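Indole-3-pyruvate decarboxylase (Azospirillum brasilense, PDB 2NXW) decarboxylates indole-3-pyruvate to indole-3-acetaldehyde, on the route to the plant hormone auxin, and also phenylpyruvate, using thiamine diphosphate and a magnesium ion. Local coordinates at residues L227-E232 and V251-T256; F294-I299 and I318-R323; Q368-P373 and R514-L519. All coordinates share one frame; numbering follows the deposited sequence.

Contact 1. Residues L227-E232 and V251-T256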
ATOM      1  N   LEU A 227     -22.221 -17.578  25.978  1.00 14.79           N
ATOM      2  CA  LEU A 227     -21.892 -16.178  26.236  1.00 15.47           C
ATOM      3  C   LEU A 227     -20.415 -16.132  26.631  1.00 15.45           C
ATOM      4  O   LEU A 227     -20.014 -16.773  27.602  1.00 14.54           O
ATOM      5  CB  LEU A 227     -22.733 -15.591  27.383  1.00 15.97           C
ATOM      6  CG  LEU A 227     -22.267 -14.200  27.842  1.00 16.12           C
ATOM      7  CD1 LEU A 227     -22.544 -13.195  26.729  1.00 17.30           C
ATOM      8  CD2 LEU A 227     -22.987 -13.772  29.107  1.00 16.74           C
ATOM      9  N   MET A 228     -19.610 -15.405  25.857  1.00 14.62           N
ATOM     10  CA  MET A 228     -18.185 -15.249  26.159  1.00 14.96           C
ATOM     11  C   MET A 228     -17.944 -13.853  26.729  1.00 14.86           C
ATOM     12  O   MET A 228     -18.313 -12.847  26.117  1.00 15.20           O
ATOM     13  CB  MET A 228     -17.334 -15.441  24.902  1.00 18.25           C
ATOM     14  CG  MET A 228     -17.398 -16.837  24.327  1.00 21.27           C
ATOM     15  SD  MET A 228     -15.907 -17.235  23.374  1.00 25.33           S
ATOM     16  CE  MET A 228     -14.800 -17.676  24.704  1.00 23.97           C
ATOM     17  N   VAL A 229     -17.345 -13.799  27.916  1.00 14.44           N
ATOM     18  CA  VAL A 229     -17.052 -12.533  28.577  1.00 15.23           C
ATOM     19  C   VAL A 229     -15.594 -12.227  28.256  1.00 14.62           C
ATOM     20  O   VAL A 229     -14.686 -12.998  28.587  1.00 15.25           O
ATOM     21  CB  VAL A 229     -17.319 -12.652  30.087  1.00 15.51           C
ATOM     22  CG1 VAL A 229     -16.931 -11.370  30.799  1.00 17.32           C
ATOM     23  CG2 VAL A 229     -18.805 -12.947  30.300  1.00 17.46           C
ATOM     24  N   CYS A 230     -15.380 -11.082  27.622  1.00 15.44           N
ATOM     25  CA  CYS A 230     -14.067 -10.737  27.105  1.00 14.06           C
ATOM     26  C   CYS A 230     -13.411  -9.437  27.573  1.00 14.01           C
ATOM     27  O   CYS A 230     -13.912  -8.769  28.480  1.00 13.71           O
ATOM     28  CB  CYS A 230     -14.178 -10.794  25.579  1.00 14.47           C
ATOM     29  SG  CYS A 230     -15.265 -12.182  25.004  1.00 16.34           S
ATOM     30  N   VAL A 231     -12.308  -9.070  26.920  1.00 13.94           N
ATOM     31  CA  VAL A 231     -11.511  -7.912  27.327  1.00 14.54           C
ATOM     32  C   VAL A 231     -12.231  -6.583  27.545  1.00 13.77           C
ATOM     33  O   VAL A 231     -11.987  -5.918  28.547  1.00 13.85           O
ATOM     34  CB  VAL A 231     -10.281  -7.707  26.369  1.00 14.15           C
ATOM     35  CG1 VAL A 231     -10.709  -7.123  25.048  1.00 15.35           C
ATOM     36  CG2 VAL A 231      -9.242  -6.829  27.039  1.00 16.11           C
ATOM     37  N   GLU A 232     -13.121  -6.187  26.643  1.00 14.17           N
ATOM     38  CA  GLU A 232     -13.806  -4.912  26.842  1.00 14.45           C
ATOM     39  C   GLU A 232     -14.648  -4.854  28.119  1.00 14.14           C
ATOM     40  O   GLU A 232     -14.860  -3.777  28.677  1.00 14.40           O
ATOM     41  CB  GLU A 232     -14.678  -4.565  25.635  1.00 13.82           C
ATOM     42  CG  GLU A 232     -13.891  -4.230  24.373  1.00 15.77           C
ATOM     43  CD  GLU A 232     -14.779  -3.664  23.282  1.00 16.47           C
ATOM     44  OE1 GLU A 232     -15.962  -4.051  23.236  1.00 16.04           O
ATOM     45  OE2 GLU A 232     -14.292  -2.843  22.472  1.00 15.73           O
ATOM     46  N   VAL A 251     -27.610 -18.745  29.525  1.00 17.46           N
ATOM     47  CA  VAL A 251     -26.813 -19.601  28.649  1.00 17.53           C
ATOM     48  C   VAL A 251     -25.440 -19.841  29.268  1.00 16.72           C
ATOM     49  O   VAL A 251     -25.019 -19.106  30.155  1.00 17.45           O
ATOM     50  CB  VAL A 251     -26.633 -18.976  27.235  1.00 17.32           C
ATOM     51  CG1 VAL A 251     -28.000 -18.664  26.630  1.00 17.89           C
ATOM     52  CG2 VAL A 251     -25.792 -17.707  27.311  1.00 17.07           C
ATOM     53  N   PRO A 252     -24.738 -20.900  28.829  1.00 16.23           N
ATOM     54  CA  PRO A 252     -23.405 -21.207  29.363  1.00 16.51           C
ATOM     55  C   PRO A 252     -22.461 -20.020  29.220  1.00 15.77           C
ATOM     56  O   PRO A 252     -22.476 -19.323  28.202  1.00 16.81           O
ATOM     57  CB  PRO A 252     -22.965 -22.396  28.517  1.00 17.85           C
ATOM     58  CG  PRO A 252     -24.259 -23.115  28.278  1.00 17.18           C
ATOM     59  CD  PRO A 252     -25.203 -21.979  27.937  1.00 16.78           C
ATOM     60  N   VAL A 253     -21.645 -19.806  30.248  1.00 15.11           N
ATOM     61  CA  VAL A 253     -20.700 -18.698  30.283  1.00 15.61           C
ATOM     62  C   VAL A 253     -19.260 -19.186  30.213  1.00 15.21           C
ATOM     63  O   VAL A 253     -18.894 -20.158  30.876  1.00 16.49           O
ATOM     64  CB  VAL A 253     -20.873 -17.900  31.585  1.00 15.19           C
ATOM     65  CG1 VAL A 253     -19.907 -16.727  31.622  1.00 15.53           C
ATOM     66  CG2 VAL A 253     -22.311 -17.409  31.700  1.00 16.65           C
ATOM     67  N   VAL A 254     -18.449 -18.493  29.419  1.00 14.94           N
ATOM     68  CA  VAL A 254     -17.029 -18.809  29.260  1.00 14.89           C
ATOM     69  C   VAL A 254     -16.271 -17.483  29.145  1.00 15.65           C
ATOM     70  O   VAL A 254     -16.842 -16.473  28.744  1.00 16.07           O
ATOM     71  CB  VAL A 254     -16.791 -19.639  27.965  1.00 15.19           C
ATOM     72  CG1 VAL A 254     -15.304 -19.883  27.737  1.00 19.01           C
ATOM     73  CG2 VAL A 254     -17.531 -20.961  28.058  1.00 17.17           C
ATOM     74  N   THR A 255     -14.999 -17.453  29.523  1.00 15.08           N
ATOM     75  CA  THR A 255     -14.241 -16.213  29.364  1.00 15.36           C
ATOM     76  C   THR A 255     -13.127 -16.426  28.364  1.00 15.22           C
ATOM     77  O   THR A 255     -12.734 -17.562  28.105  1.00 15.51           O
ATOM     78  CB  THR A 255     -13.569 -15.733  30.683  1.00 17.02           C
ATOM     79  OG1 THR A 255     -12.757 -16.786  31.216  1.00 23.72           O
ATOM     80  CG2 THR A 255     -14.605 -15.325  31.704  1.00 19.22           C
ATOM     81  N   THR A 256     -12.656 -15.340  27.765  1.00 14.11           N
ATOM     82  CA  THR A 256     -11.508 -15.417  26.870  1.00 14.86           C
ATOM     83  C   THR A 256     -10.307 -15.226  27.797  1.00 16.19           C
ATOM     84  O   THR A 256     -10.476 -14.950  28.986  1.00 16.19           O
ATOM     85  CB  THR A 256     -11.480 -14.277  25.850  1.00 14.46           C
ATOM     86  OG1 THR A 256     -11.534 -13.024  26.544  1.00 15.36           O
ATOM     87  CG2 THR A 256     -12.636 -14.413  24.871  1.00 15.30           C
TER
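M228 and V254 stand next to each other on one face of two parallel strands, and the methionine reaches its neighbour mainly with its end. Its CB lies 4.0 Å from V254 O. CG stands anti to the carbonyl carbon (chi1 -65°); the side chain as a whole also touches V287 of helix 281-288. After SD the chain bends (chi3 81°), which brings CE back to 3.8 Å from V254 CG1 and 3.9 Å from T256 CG2. A flexible, unbranched residue suits this place, since its terminal methyl can touch two residues of 251-256 at once.

Helices 231-235 and 239-249 join the two strands in a beta-alpha-beta crossover, the building unit of the Rossmann-like central domain, and strand 253-255 is the outermost on its side of the sheet. The parallel ladder runs from L227 N to P252 O (2.8 Å), through V254, whose N gives to L227 O and whose O takes V229 N, to T256 N and V229 O, the longest of the four at 3.2 Å.

The opposite face carries L227, V229, V253 and T255. There V229 CG2 meets V253 CG1 at 4.2 Å, and branched valines, which favour extended backbone, fill the layer under V242 and A246 of helix 239-249. L227 CB packs on V251 CG2 just before the partner strand begins. Where strand 227-229 ends, C230 SG comes within 3.5 Å of T256 CG2, while T255 OG1 is hydrogen-bonded to the hydroxyl of T273.

Contact 2. Residues F294-I299 and I318-R323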
ATOM      1  N   PHE A 294     -21.959 -15.578  21.520  1.00 14.78           N
ATOM      2  CA  PHE A 294     -22.010 -14.147  21.800  1.00 14.43           C
ATOM      3  C   PHE A 294     -20.668 -13.694  22.382  1.00 14.72           C
ATOM      4  O   PHE A 294     -20.391 -13.930  23.559  1.00 15.98           O
ATOM      5  CB  PHE A 294     -23.155 -13.889  22.788  1.00 15.74           C
ATOM      6  CG  PHE A 294     -23.492 -12.437  23.013  1.00 15.44           C
ATOM      7  CD1 PHE A 294     -22.835 -11.412  22.332  1.00 14.32           C
ATOM      8  CD2 PHE A 294     -24.500 -12.098  23.915  1.00 15.17           C
ATOM      9  CE1 PHE A 294     -23.182 -10.070  22.551  1.00 15.75           C
ATOM     10  CE2 PHE A 294     -24.851 -10.767  24.139  1.00 16.03           C
ATOM     11  CZ  PHE A 294     -24.193  -9.753  23.458  1.00 15.18           C
ATOM     12  N   LEU A 295     -19.848 -13.061  21.546  1.00 14.84           N
ATOM     13  CA  LEU A 295     -18.536 -12.568  21.969  1.00 15.59           C
ATOM     14  C   LEU A 295     -18.733 -11.156  22.495  1.00 15.19           C
ATOM     15  O   LEU A 295     -18.762 -10.183  21.727  1.00 16.60           O
ATOM     16  CB  LEU A 295     -17.561 -12.553  20.789  1.00 16.30           C
ATOM     17  CG  LEU A 295     -17.305 -13.890  20.100  1.00 16.71           C
ATOM     18  CD1 LEU A 295     -16.375 -13.683  18.913  1.00 17.20           C
ATOM     19  CD2 LEU A 295     -16.702 -14.873  21.096  1.00 17.70           C
ATOM     20  N   LEU A 296     -18.862 -11.042  23.810  1.00 14.46           N
ATOM     21  CA  LEU A 296     -19.078  -9.747  24.428  1.00 14.89           C
ATOM     22  C   LEU A 296     -17.753  -9.038  24.708  1.00 15.18           C
ATOM     23  O   LEU A 296     -17.142  -9.244  25.764  1.00 15.07           O
ATOM     24  CB  LEU A 296     -19.894  -9.930  25.722  1.00 16.06           C
ATOM     25  CG  LEU A 296     -20.484  -8.678  26.381  1.00 16.82           C
ATOM     26  CD1 LEU A 296     -21.547  -8.064  25.485  1.00 20.00           C
ATOM     27  CD2 LEU A 296     -21.084  -9.058  27.730  1.00 18.60           C
ATOM     28  N   GLY A 297     -17.311  -8.233  23.739  1.00 14.89           N
ATOM     29  CA  GLY A 297     -16.085  -7.449  23.869  1.00 15.73           C
ATOM     30  C   GLY A 297     -14.785  -8.137  23.510  1.00 15.40           C
ATOM     31  O   GLY A 297     -13.724  -7.719  23.980  1.00 15.85           O
ATOM     32  N   ALA A 298     -14.850  -9.135  22.634  1.00 14.23           N
ATOM     33  CA  ALA A 298     -13.675  -9.925  22.274  1.00 14.62           C
ATOM     34  C   ALA A 298     -12.767  -9.441  21.155  1.00 15.71           C
ATOM     35  O   ALA A 298     -13.215  -8.915  20.145  1.00 16.75           O
ATOM     36  CB  ALA A 298     -14.121 -11.341  21.948  1.00 15.76           C
ATOM     37  N   ILE A 299     -11.468  -9.638  21.358  1.00 16.34           N
ATOM     38  CA  ILE A 299     -10.482  -9.340  20.334  1.00 18.04           C
ATOM     39  C   ILE A 299     -10.505 -10.613  19.489  1.00 20.09           C
ATOM     40  O   ILE A 299     -10.498 -11.716  20.038  1.00 22.53           O
ATOM     41  CB  ILE A 299      -9.074  -9.182  20.951  1.00 17.20           C
ATOM     42  CG1 ILE A 299      -8.964  -7.816  21.621  1.00 17.77           C
ATOM     43  CG2 ILE A 299      -8.000  -9.378  19.886  1.00 18.23           C
ATOM     44  CD1 ILE A 299      -7.753  -7.667  22.505  1.00 16.33           C
ATOM     45  N   ILE A 318     -22.021 -13.543  17.336  1.00 18.32           N
ATOM     46  CA  ILE A 318     -22.462 -12.182  17.595  1.00 18.00           C
ATOM     47  C   ILE A 318     -21.220 -11.537  18.192  1.00 18.14           C
ATOM     48  O   ILE A 318     -20.837 -11.849  19.320  1.00 18.08           O
ATOM     49  CB  ILE A 318     -23.596 -12.142  18.625  1.00 17.94           C
ATOM     50  CG1 ILE A 318     -24.793 -12.937  18.093  1.00 20.10           C
ATOM     51  CG2 ILE A 318     -23.990 -10.698  18.900  1.00 19.07           C
ATOM     52  CD1 ILE A 318     -25.893 -13.137  19.099  1.00 21.84           C
ATOM     53  N   HIS A 319     -20.596 -10.643  17.434  1.00 17.31           N
ATOM     54  CA  HIS A 319     -19.363  -9.996  17.869  1.00 17.48           C
ATOM     55  C   HIS A 319     -19.577  -8.536  18.262  1.00 16.88           C
ATOM     56  O   HIS A 319     -19.764  -7.676  17.401  1.00 18.64           O
ATOM     57  CB  HIS A 319     -18.339 -10.122  16.734  1.00 18.84           C
ATOM     58  CG  HIS A 319     -16.983  -9.564  17.042  1.00 20.01           C
ATOM     59  ND1 HIS A 319     -16.384  -9.670  18.280  1.00 21.08           N
ATOM     60  CD2 HIS A 319     -16.072  -8.970  16.235  1.00 18.44           C
ATOM     61  CE1 HIS A 319     -15.162  -9.170  18.218  1.00 17.02           C
ATOM     62  NE2 HIS A 319     -14.948  -8.740  16.989  1.00 22.42           N
ATOM     63  N   ALA A 320     -19.562  -8.265  19.567  1.00 15.85           N
ATOM     64  CA  ALA A 320     -19.728  -6.904  20.070  1.00 16.72           C
ATOM     65  C   ALA A 320     -18.325  -6.438  20.435  1.00 17.26           C
ATOM     66  O   ALA A 320     -17.712  -6.977  21.359  1.00 18.29           O
ATOM     67  CB  ALA A 320     -20.647  -6.898  21.298  1.00 17.94           C
ATOM     68  N   PHE A 321     -17.824  -5.436  19.721  1.00 17.14           N
ATOM     69  CA  PHE A 321     -16.454  -4.967  19.932  1.00 16.73           C
ATOM     70  C   PHE A 321     -16.228  -3.648  19.202  1.00 17.10           C
ATOM     71  O   PHE A 321     -16.873  -3.387  18.195  1.00 16.07           O
ATOM     72  CB  PHE A 321     -15.511  -6.030  19.360  1.00 15.36           C
ATOM     73  CG  PHE A 321     -14.055  -5.779  19.612  1.00 16.09           C
ATOM     74  CD1 PHE A 321     -13.523  -5.893  20.890  1.00 15.60           C
ATOM     75  CD2 PHE A 321     -13.205  -5.483  18.553  1.00 15.24           C
ATOM     76  CE1 PHE A 321     -12.160  -5.723  21.112  1.00 14.72           C
ATOM     77  CE2 PHE A 321     -11.836  -5.311  18.758  1.00 16.07           C
ATOM     78  CZ  PHE A 321     -11.313  -5.432  20.040  1.00 13.74           C
ATOM     79  N   ASP A 322     -15.306  -2.830  19.704  1.00 16.57           N
ATOM     80  CA  ASP A 322     -14.976  -1.551  19.072  1.00 17.93           C
ATOM     81  C   ASP A 322     -16.191  -0.677  18.760  1.00 17.99           C
ATOM     82  O   ASP A 322     -16.257  -0.043  17.707  1.00 19.14           O
ATOM     83  CB  ASP A 322     -14.169  -1.779  17.779  1.00 17.99           C
ATOM     84  CG  ASP A 322     -12.671  -1.919  18.027  1.00 19.66           C
ATOM     85  OD1 ASP A 322     -12.212  -1.619  19.147  1.00 20.56           O
ATOM     86  OD2 ASP A 322     -11.955  -2.317  17.080  1.00 21.43           O
ATOM     87  N   ARG A 323     -17.137  -0.646  19.693  1.00 17.22           N
ATOM     88  CA  ARG A 323     -18.361   0.148  19.572  1.00 18.48           C
ATOM     89  C   ARG A 323     -19.253  -0.230  18.394  1.00 18.70           C
ATOM     90  O   ARG A 323     -19.933   0.624  17.827  1.00 18.46           O
ATOM     91  CB  ARG A 323     -18.025   1.648  19.519  1.00 18.21           C
ATOM     92  CG  ARG A 323     -17.363   2.171  20.793  1.00 18.36           C
ATOM     93  CD  ARG A 323     -17.074   3.672  20.719  1.00 20.64           C
ATOM     94  NE  ARG A 323     -18.291   4.484  20.733  1.00 22.03           N
ATOM     95  CZ  ARG A 323     -18.976   4.824  21.821  1.00 24.70           C
ATOM     96  NH1 ARG A 323     -18.578   4.432  23.025  1.00 26.40           N
ATOM     97  NH2 ARG A 323     -20.074   5.565  21.701  1.00 25.62           N
TER
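L295 and A320 carry most of the backbone bonding between these nearly parallel strands. L295 N gives to I318 O at 2.7 Å, and A320 N returns a bond to L295 O at 3.0 Å. The third bond, G297 N to A320 O, is bent (132° at the hydrogen), consistent with the chain leaving the strand at G297. Its positive phi of 85° is easy for a residue without a side chain.

Apolar packing fills the face that bears F294, I318 and A320. The phenyl group turns its CD1 to I318 CG2 (3.7 Å), and A320 CB lies at the rim of the same ring, near its plane, 4.2 Å from CE1. Alanine is small enough to sit between F294 and L296. On the other face, L295 CB meets the H319 ring obliquely. Beyond the strand, I299 CG1 touches F321 CZ at 3.7 Å.

A carbonyl meets a ring where the strands end. With CG anti to the backbone N (chi1 -174°), the F321 ring lies beneath the carbonyl of A298, whose oxygen is 3.1 Å above its plane, toward the rim. D322 OD1 approaches the opposite face, and K110 makes a cation-pi contact with the ring as well as a salt bridge to D322. A298 N is buried without a hydrogen-bond partner.

Strand 225-229 flanks strand 292-296 on its other edge. Helices 205-221 and 337-346 cover the F294 face, V231 and E232 of helix 231-235 touch I299 and F321, and I299 also packs on L129 of the second subunit.

Contact 3. Residues Q368-P373 and R514-L519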
ATOM      1  N   GLN A 368       6.496 -32.004  45.452  1.00 19.01           N
ATOM      2  CA  GLN A 368       7.328 -33.000  46.114  1.00 19.34           C
ATOM      3  C   GLN A 368       8.680 -32.314  46.337  1.00 19.52           C
ATOM      4  O   GLN A 368       9.525 -32.265  45.443  1.00 18.23           O
ATOM      5  CB  GLN A 368       7.476 -34.233  45.220  1.00 20.91           C
ATOM      6  CG  GLN A 368       6.136 -34.856  44.877  1.00 22.75           C
ATOM      7  CD  GLN A 368       5.415 -35.390  46.100  1.00 25.95           C
ATOM      8  OE1 GLN A 368       5.855 -36.367  46.710  1.00 29.20           O
ATOM      9  NE2 GLN A 368       4.302 -34.753  46.469  1.00 26.82           N
ATOM     10  N   ALA A 369       8.872 -31.764  47.531  1.00 19.77           N
ATOM     11  CA  ALA A 369      10.103 -31.043  47.851  1.00 20.11           C
ATOM     12  C   ALA A 369      11.284 -31.965  48.098  1.00 20.50           C
ATOM     13  O   ALA A 369      11.710 -32.151  49.239  1.00 23.05           O
ATOM     14  CB  ALA A 369       9.867 -30.143  49.066  1.00 21.54           C
ATOM     15  N   ASP A 370      11.828 -32.517  47.020  1.00 19.41           N
ATOM     16  CA  ASP A 370      12.939 -33.459  47.109  1.00 19.61           C
ATOM     17  C   ASP A 370      14.139 -33.084  46.247  1.00 19.53           C
ATOM     18  O   ASP A 370      14.265 -31.949  45.790  1.00 18.28           O
ATOM     19  CB  ASP A 370      12.450 -34.854  46.718  1.00 21.09           C
ATOM     20  CG  ASP A 370      11.829 -34.877  45.342  1.00 21.36           C
ATOM     21  OD1 ASP A 370      12.236 -34.036  44.507  1.00 19.60           O
ATOM     22  OD2 ASP A 370      10.950 -35.735  45.091  1.00 23.20           O
ATOM     23  N   GLY A 371      15.017 -34.052  46.006  1.00 18.87           N
ATOM     24  CA  GLY A 371      16.210 -33.794  45.223  1.00 17.86           C
ATOM     25  C   GLY A 371      16.096 -33.858  43.710  1.00 17.18           C
ATOM     26  O   GLY A 371      17.106 -33.757  43.017  1.00 18.75           O
ATOM     27  N   GLU A 372      14.883 -34.016  43.189  1.00 17.91           N
ATOM     28  CA  GLU A 372      14.693 -34.079  41.744  1.00 17.49           C
ATOM     29  C   GLU A 372      14.784 -32.699  41.100  1.00 18.57           C
ATOM     30  O   GLU A 372      14.574 -31.677  41.764  1.00 17.84           O
ATOM     31  CB  GLU A 372      13.321 -34.667  41.409  1.00 18.57           C
ATOM     32  CG  GLU A 372      13.133 -36.128  41.782  1.00 19.22           C
ATOM     33  CD  GLU A 372      14.123 -37.048  41.086  1.00 20.31           C
ATOM     34  OE1 GLU A 372      14.464 -36.799  39.908  1.00 19.06           O
ATOM     35  OE2 GLU A 372      14.542 -38.034  41.723  1.00 19.69           O
ATOM     36  N   PRO A 373      15.110 -32.646  39.799  1.00 17.69           N
ATOM     37  CA  PRO A 373      15.200 -31.358  39.113  1.00 17.85           C
ATOM     38  C   PRO A 373      13.818 -30.709  39.040  1.00 16.05           C
ATOM     39  O   PRO A 373      12.794 -31.345  39.288  1.00 17.37           O
ATOM     40  CB  PRO A 373      15.766 -31.725  37.739  1.00 20.05           C
ATOM     41  CG  PRO A 373      15.371 -33.168  37.565  1.00 21.88           C
ATOM     42  CD  PRO A 373      15.595 -33.738  38.937  1.00 19.00           C
ATOM     43  N   ARG A 514      18.093 -25.602  41.935  1.00 13.40           N
ATOM     44  CA  ARG A 514      18.114 -26.731  41.002  1.00 14.63           C
ATOM     45  C   ARG A 514      17.193 -27.888  41.377  1.00 15.54           C
ATOM     46  O   ARG A 514      16.788 -28.663  40.505  1.00 17.06           O
ATOM     47  CB  ARG A 514      19.536 -27.265  40.856  1.00 15.61           C
ATOM     48  CG  ARG A 514      20.473 -26.324  40.124  1.00 17.17           C
ATOM     49  CD  ARG A 514      21.832 -26.984  39.857  1.00 16.36           C
ATOM     50  NE  ARG A 514      22.686 -26.126  39.048  1.00 21.49           N
ATOM     51  CZ  ARG A 514      22.563 -25.981  37.732  1.00 19.81           C
ATOM     52  NH1 ARG A 514      21.622 -26.650  37.077  1.00 20.98           N
ATOM     53  NH2 ARG A 514      23.376 -25.162  37.081  1.00 24.15           N
ATOM     54  N   THR A 515      16.883 -28.036  42.663  1.00 13.57           N
ATOM     55  CA  THR A 515      16.003 -29.120  43.088  1.00 14.65           C
ATOM     56  C   THR A 515      14.659 -28.617  43.578  1.00 14.56           C
ATOM     57  O   THR A 515      14.492 -27.429  43.906  1.00 13.93           O
ATOM     58  CB  THR A 515      16.625 -29.950  44.220  1.00 15.32           C
ATOM     59  OG1 THR A 515      16.723 -29.142  45.400  1.00 16.52           O
ATOM     60  CG2 THR A 515      18.008 -30.429  43.831  1.00 16.40           C
ATOM     61  N   ARG A 516      13.686 -29.519  43.626  1.00 13.65           N
ATOM     62  CA  ARG A 516      12.370 -29.150  44.088  1.00 13.54           C
ATOM     63  C   ARG A 516      12.396 -28.682  45.540  1.00 15.22           C
ATOM     64  O   ARG A 516      11.659 -27.772  45.911  1.00 15.79           O
ATOM     65  CB  ARG A 516      11.408 -30.317  43.883  1.00 15.72           C
ATOM     66  CG  ARG A 516      11.223 -30.629  42.403  1.00 15.84           C
ATOM     67  CD  ARG A 516      10.038 -31.522  42.107  1.00 18.21           C
ATOM     68  NE  ARG A 516      10.228 -32.904  42.539  1.00 18.52           N
ATOM     69  CZ  ARG A 516       9.535 -33.928  42.053  1.00 21.73           C
ATOM     70  NH1 ARG A 516       8.618 -33.721  41.112  1.00 22.91           N
ATOM     71  NH2 ARG A 516       9.743 -35.155  42.521  1.00 21.37           N
ATOM     72  N   ALA A 517      13.256 -29.285  46.356  1.00 14.89           N
ATOM     73  CA  ALA A 517      13.361 -28.873  47.754  1.00 15.68           C
ATOM     74  C   ALA A 517      13.913 -27.446  47.822  1.00 16.14           C
ATOM     75  O   ALA A 517      13.427 -26.629  48.604  1.00 15.27           O
ATOM     76  CB  ALA A 517      14.265 -29.834  48.527  1.00 16.13           C
ATOM     77  N   GLU A 518      14.906 -27.139  46.993  1.00 15.54           N
ATOM     78  CA  GLU A 518      15.480 -25.793  46.986  1.00 14.90           C
ATOM     79  C   GLU A 518      14.440 -24.783  46.514  1.00 14.53           C
ATOM     80  O   GLU A 518      14.366 -23.668  47.027  1.00 14.27           O
ATOM     81  CB  GLU A 518      16.713 -25.748  46.088  1.00 14.79           C
ATOM     82  CG  GLU A 518      17.882 -26.539  46.655  1.00 16.35           C
ATOM     83  CD  GLU A 518      19.023 -26.700  45.673  1.00 18.40           C
ATOM     84  OE1 GLU A 518      18.839 -26.439  44.460  1.00 18.11           O
ATOM     85  OE2 GLU A 518      20.117 -27.106  46.110  1.00 21.62           O
ATOM     86  N   LEU A 519      13.635 -25.167  45.532  1.00 13.70           N
ATOM     87  CA  LEU A 519      12.594 -24.277  45.042  1.00 13.58           C
ATOM     88  C   LEU A 519      11.592 -23.948  46.150  1.00 14.07           C
ATOM     89  O   LEU A 519      11.211 -22.786  46.334  1.00 13.54           O
ATOM     90  CB  LEU A 519      11.855 -24.931  43.867  1.00 13.39           C
ATOM     91  CG  LEU A 519      10.539 -24.296  43.407  1.00 14.45           C
ATOM     92  CD1 LEU A 519      10.793 -22.932  42.780  1.00 14.61           C
ATOM     93  CD2 LEU A 519       9.870 -25.229  42.397  1.00 15.36           C
TER
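Q368 lays its CB over one face of the R516 guanidinium, 3.6 Å from NH2, using the apolar root of a side chain whose amide turns back to G366 O. A369, centre of an inverse gamma turn, brings its methyl beside that of A517; both residues are small enough for the backbones to come close. D370 does most of the gripping. Its O accepts from A517 N at 2.9 Å, in the carbonyl plane on a lone pair, and its carboxylate takes the guanidinium side-on, OD1 from R516 NE at 3.0 Å and OD2, by its syn lone pair, from NH2 at 2.9 Å. E372 N reaches OD1 from the other face of the carboxylate, an Asx turn that should fix the group's rotation. G371 O lies 3.5 Å from T515 CG2. E372 covers the second guanidinium face with CB, and its O receives R516 N (3.0 Å). P373 CA-H points to R514 O.

The loop carbonyls thus take up N-H groups of the first turn of helix 516-528, which T515 and E518 also close with a capping box. This surface loop leads into helix 376-388, where D378 makes a long, weak ion pair with R516, while strand 509-513, outermost in its sheet, precedes the capped helix.

Overall arrangement
Contacts 1 and 2 belong to one mixed sheet of the central domain. Their centres are 10 Å apart, and strands 225-229 and 292-296 lie side by side, with edge strand 253-255 on one side and 317-321 on the other, beyond which antiparallel strands continue the sheet. They also meet at the strand ends, where E232 bonds to D322 N. Contact 3 stands apart at the surface, its centre about 39 Å from that of contact 1 and 45 Å from that of contact 2. The three follow one another along the chain: two build the interior of one domain, and the last joins the loop before helix 376-388 to the start of helix 516-528 in the C-terminal domain.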